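5-formyltetrahydrofolate cyclo-ligase family protein (Bacillus anthracis, PDB 2JCB) probably catalyses the ATP- and magnesium-dependent conversion of 5-formyltetrahydrofolate to 5,10-methenyltetrahydrofolate, returning the folate to the one-carbon pool. Local coordinates at residues Phe41-Tyr44 and Glu48-Glu51. Numbering follows the deposited sequence.
Sequences FSLY and EWAE
W49 lays its indole against L43 and Y44 of helix 29-44, at the short connection between that helix and the short helix 47-51. The connection precedes strand 54-56 on the periphery of the α/β (Rossmann-like) fold. Aromatic and CH-pi contacts dominate. The CA of Y44 sits over the five-membered ring, 4.0 Å from its centroid and 23° off the normal, a CH-pi contact that sets backbone directly against indole. Farther along, Y44 CD1 lies over one face of the same indole, offset toward its rim, 3.7 Å from W49 CE2. The two side chains run side by side in one direction, yet their planes meet at 45°, an oblique aromatic pair with six-membered ring centroids 5.1 Å apart. A flat aromatic ring suits position 44 because it can lie alongside the indole with CD1 and CE1 against the six-membered ring. In W49, CG stands anti to the backbone N (chi1 172°), which carries the indole toward L43 and Y44; a long, flat group suits this place because it can touch both neighbours at once.

The apolar part belongs to L43, whose side chain crosses the tryptophan at about a right angle and sets CG 3.8 Å from W49 CE3. Branched and compact, the leucine also fills a buried position against I131, L163 and I188 of the central sheet, while I70 of helix 68-76 touches both L43 and W49.

The indole N-H is satisfied outside the two segments, by E77 OE1, and K79 makes a cation-pi contact with W49. At the base of the indole, W49 CB lies 3.4 Å from L43 O.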
ATOM      1  N   PHE A  41      -7.087  10.893  -7.986  1.00 28.15           N
ATOM      2  CA  PHE A  41      -7.064  11.753  -9.182  1.00 30.45           C
ATOM      3  C   PHE A  41      -5.566  12.088  -9.426  1.00 29.45           C
ATOM      4  O   PHE A  41      -5.108  12.040 -10.579  1.00 29.68           O
ATOM      5  CB  PHE A  41      -7.907  13.015  -8.938  1.00 30.93           C
ATOM      6  CG  PHE A  41      -7.778  14.058 -10.004  1.00 34.78           C
ATOM      7  CD1 PHE A  41      -8.695  14.102 -11.034  1.00 37.39           C
ATOM      8  CD2 PHE A  41      -6.745  15.003  -9.966  1.00 37.56           C
ATOM      9  CE1 PHE A  41      -8.603  15.057 -12.048  1.00 37.75           C
ATOM     10  CE2 PHE A  41      -6.653  15.979 -10.965  1.00 39.31           C
ATOM     11  CZ  PHE A  41      -7.576  15.992 -12.001  1.00 38.61           C
ATOM     12  N   SER A  42      -4.812  12.383  -8.380  1.00 29.28           N
ATOM     13  CA  SER A  42      -3.396  12.775  -8.519  1.00 27.90           C
ATOM     14  C   SER A  42      -2.558  11.561  -8.984  1.00 28.89           C
ATOM     15  O   SER A  42      -1.714  11.677  -9.889  1.00 27.64           O
ATOM     16  CB  SER A  42      -2.893  13.289  -7.190  1.00 30.18           C
ATOM     17  OG  SER A  42      -1.500  13.661  -7.232  1.00 34.37           O
ATOM     18  N   LEU A  43      -2.845  10.392  -8.408  1.00 28.61           N
ATOM     19  CA  LEU A  43      -2.225   9.122  -8.906  1.00 28.56           C
ATOM     20  C   LEU A  43      -2.317   8.961 -10.424  1.00 28.59           C
ATOM     21  O   LEU A  43      -1.296   8.644 -11.057  1.00 28.45           O
ATOM     22  CB  LEU A  43      -2.896   7.872  -8.268  1.00 29.98           C
ATOM     23  CG  LEU A  43      -2.469   6.514  -8.932  1.00 29.72           C
ATOM     24  CD1 LEU A  43      -0.985   6.277  -8.637  1.00 32.53           C
ATOM     25  CD2 LEU A  43      -3.297   5.389  -8.221  1.00 30.21           C
ATOM     26  N   TYR A  44      -3.508   9.154 -11.018  1.00 28.68           N
ATOM     27  CA  TYR A  44      -3.706   8.861 -12.424  1.00 28.89           C
ATOM     28  C   TYR A  44      -2.948   9.857 -13.305  1.00 29.94           C
ATOM     29  O   TYR A  44      -2.795   9.621 -14.474  1.00 32.04           O
ATOM     30  CB  TYR A  44      -5.171   8.938 -12.780  1.00 28.76           C
ATOM     31  CG  TYR A  44      -6.089   8.044 -11.958  1.00 26.28           C
ATOM     32  CD1 TYR A  44      -5.607   6.868 -11.362  1.00 27.44           C
ATOM     33  CD2 TYR A  44      -7.415   8.435 -11.722  1.00 27.86           C
ATOM     34  CE1 TYR A  44      -6.456   6.053 -10.571  1.00 30.33           C
ATOM     35  CE2 TYR A  44      -8.296   7.634 -10.952  1.00 31.72           C
ATOM     36  CZ  TYR A  44      -7.805   6.443 -10.380  1.00 31.74           C
ATOM     37  OH  TYR A  44      -8.654   5.644  -9.601  1.00 30.22           O
ATOM     38  N   GLU A  48       4.372   7.240 -13.833  1.00 29.29           N
ATOM     39  CA  GLU A  48       4.518   5.823 -13.561  1.00 32.60           C
ATOM     40  C   GLU A  48       3.196   5.066 -13.585  1.00 32.30           C
ATOM     41  O   GLU A  48       3.202   3.884 -13.894  1.00 33.58           O
ATOM     42  CB  GLU A  48       5.283   5.543 -12.278  1.00 33.35           C
ATOM     43  CG  GLU A  48       4.640   6.098 -11.062  1.00 35.72           C
ATOM     44  CD  GLU A  48       5.180   7.466 -10.682  1.00 38.99           C
ATOM     45  OE1 GLU A  48       5.330   8.350 -11.557  1.00 35.93           O
ATOM     46  OE2 GLU A  48       5.441   7.653  -9.482  1.00 39.37           O
ATOM     47  N   TRP A  49       2.076   5.751 -13.331  1.00 31.61           N
ATOM     48  CA  TRP A  49       0.740   5.153 -13.570  1.00 31.20           C
ATOM     49  C   TRP A  49       0.482   4.965 -15.047  1.00 31.37           C
ATOM     50  O   TRP A  49       0.181   3.866 -15.518  1.00 30.49           O
ATOM     51  CB  TRP A  49      -0.373   6.039 -12.955  1.00 31.13           C
ATOM     52  CG  TRP A  49      -1.769   5.573 -13.338  1.00 30.77           C
ATOM     53  CD1 TRP A  49      -2.491   5.959 -14.414  1.00 31.37           C
ATOM     54  CD2 TRP A  49      -2.536   4.548 -12.676  1.00 30.83           C
ATOM     55  NE1 TRP A  49      -3.700   5.282 -14.447  1.00 33.92           N
ATOM     56  CE2 TRP A  49      -3.749   4.417 -13.380  1.00 31.33           C
ATOM     57  CE3 TRP A  49      -2.314   3.769 -11.531  1.00 30.64           C
ATOM     58  CZ2 TRP A  49      -4.762   3.498 -12.989  1.00 30.43           C
ATOM     59  CZ3 TRP A  49      -3.311   2.853 -11.132  1.00 32.20           C
ATOM     60  CH2 TRP A  49      -4.507   2.721 -11.880  1.00 31.58           C
ATOM     61  N   ALA A  50       0.631   6.067 -15.790  1.00 30.31           N
ATOM     62  CA  ALA A  50       0.346   6.058 -17.188  1.00 30.36           C
ATOM     63  C   ALA A  50       1.147   4.967 -17.892  1.00 31.13           C
ATOM     64  O   ALA A  50       0.623   4.273 -18.754  1.00 31.40           O
ATOM     65  CB  ALA A  50       0.651   7.432 -17.779  1.00 30.50           C
ATOM     66  N   GLU A  51       2.412   4.811 -17.502  1.00 30.35           N
ATOM     67  CA  GLU A  51       3.320   3.892 -18.185  1.00 30.57           C
ATOM     68  C   GLU A  51       3.251   2.406 -17.757  1.00 30.40           C
ATOM     69  O   GLU A  51       3.699   1.516 -18.547  1.00 30.04           O
ATOM     70  CB  GLU A  51       4.760   4.390 -18.081  1.00 30.11           C
ATOM     71  CG  GLU A  51       4.991   5.636 -18.917  1.00 32.21           C
ATOM     72  CD  GLU A  51       6.419   6.142 -18.825  1.00 36.50           C
ATOM     73  OE1 GLU A  51       7.186   5.626 -17.984  1.00 39.87           O
ATOM     74  OE2 GLU A  51       6.768   7.059 -19.601  1.00 39.75           O
TER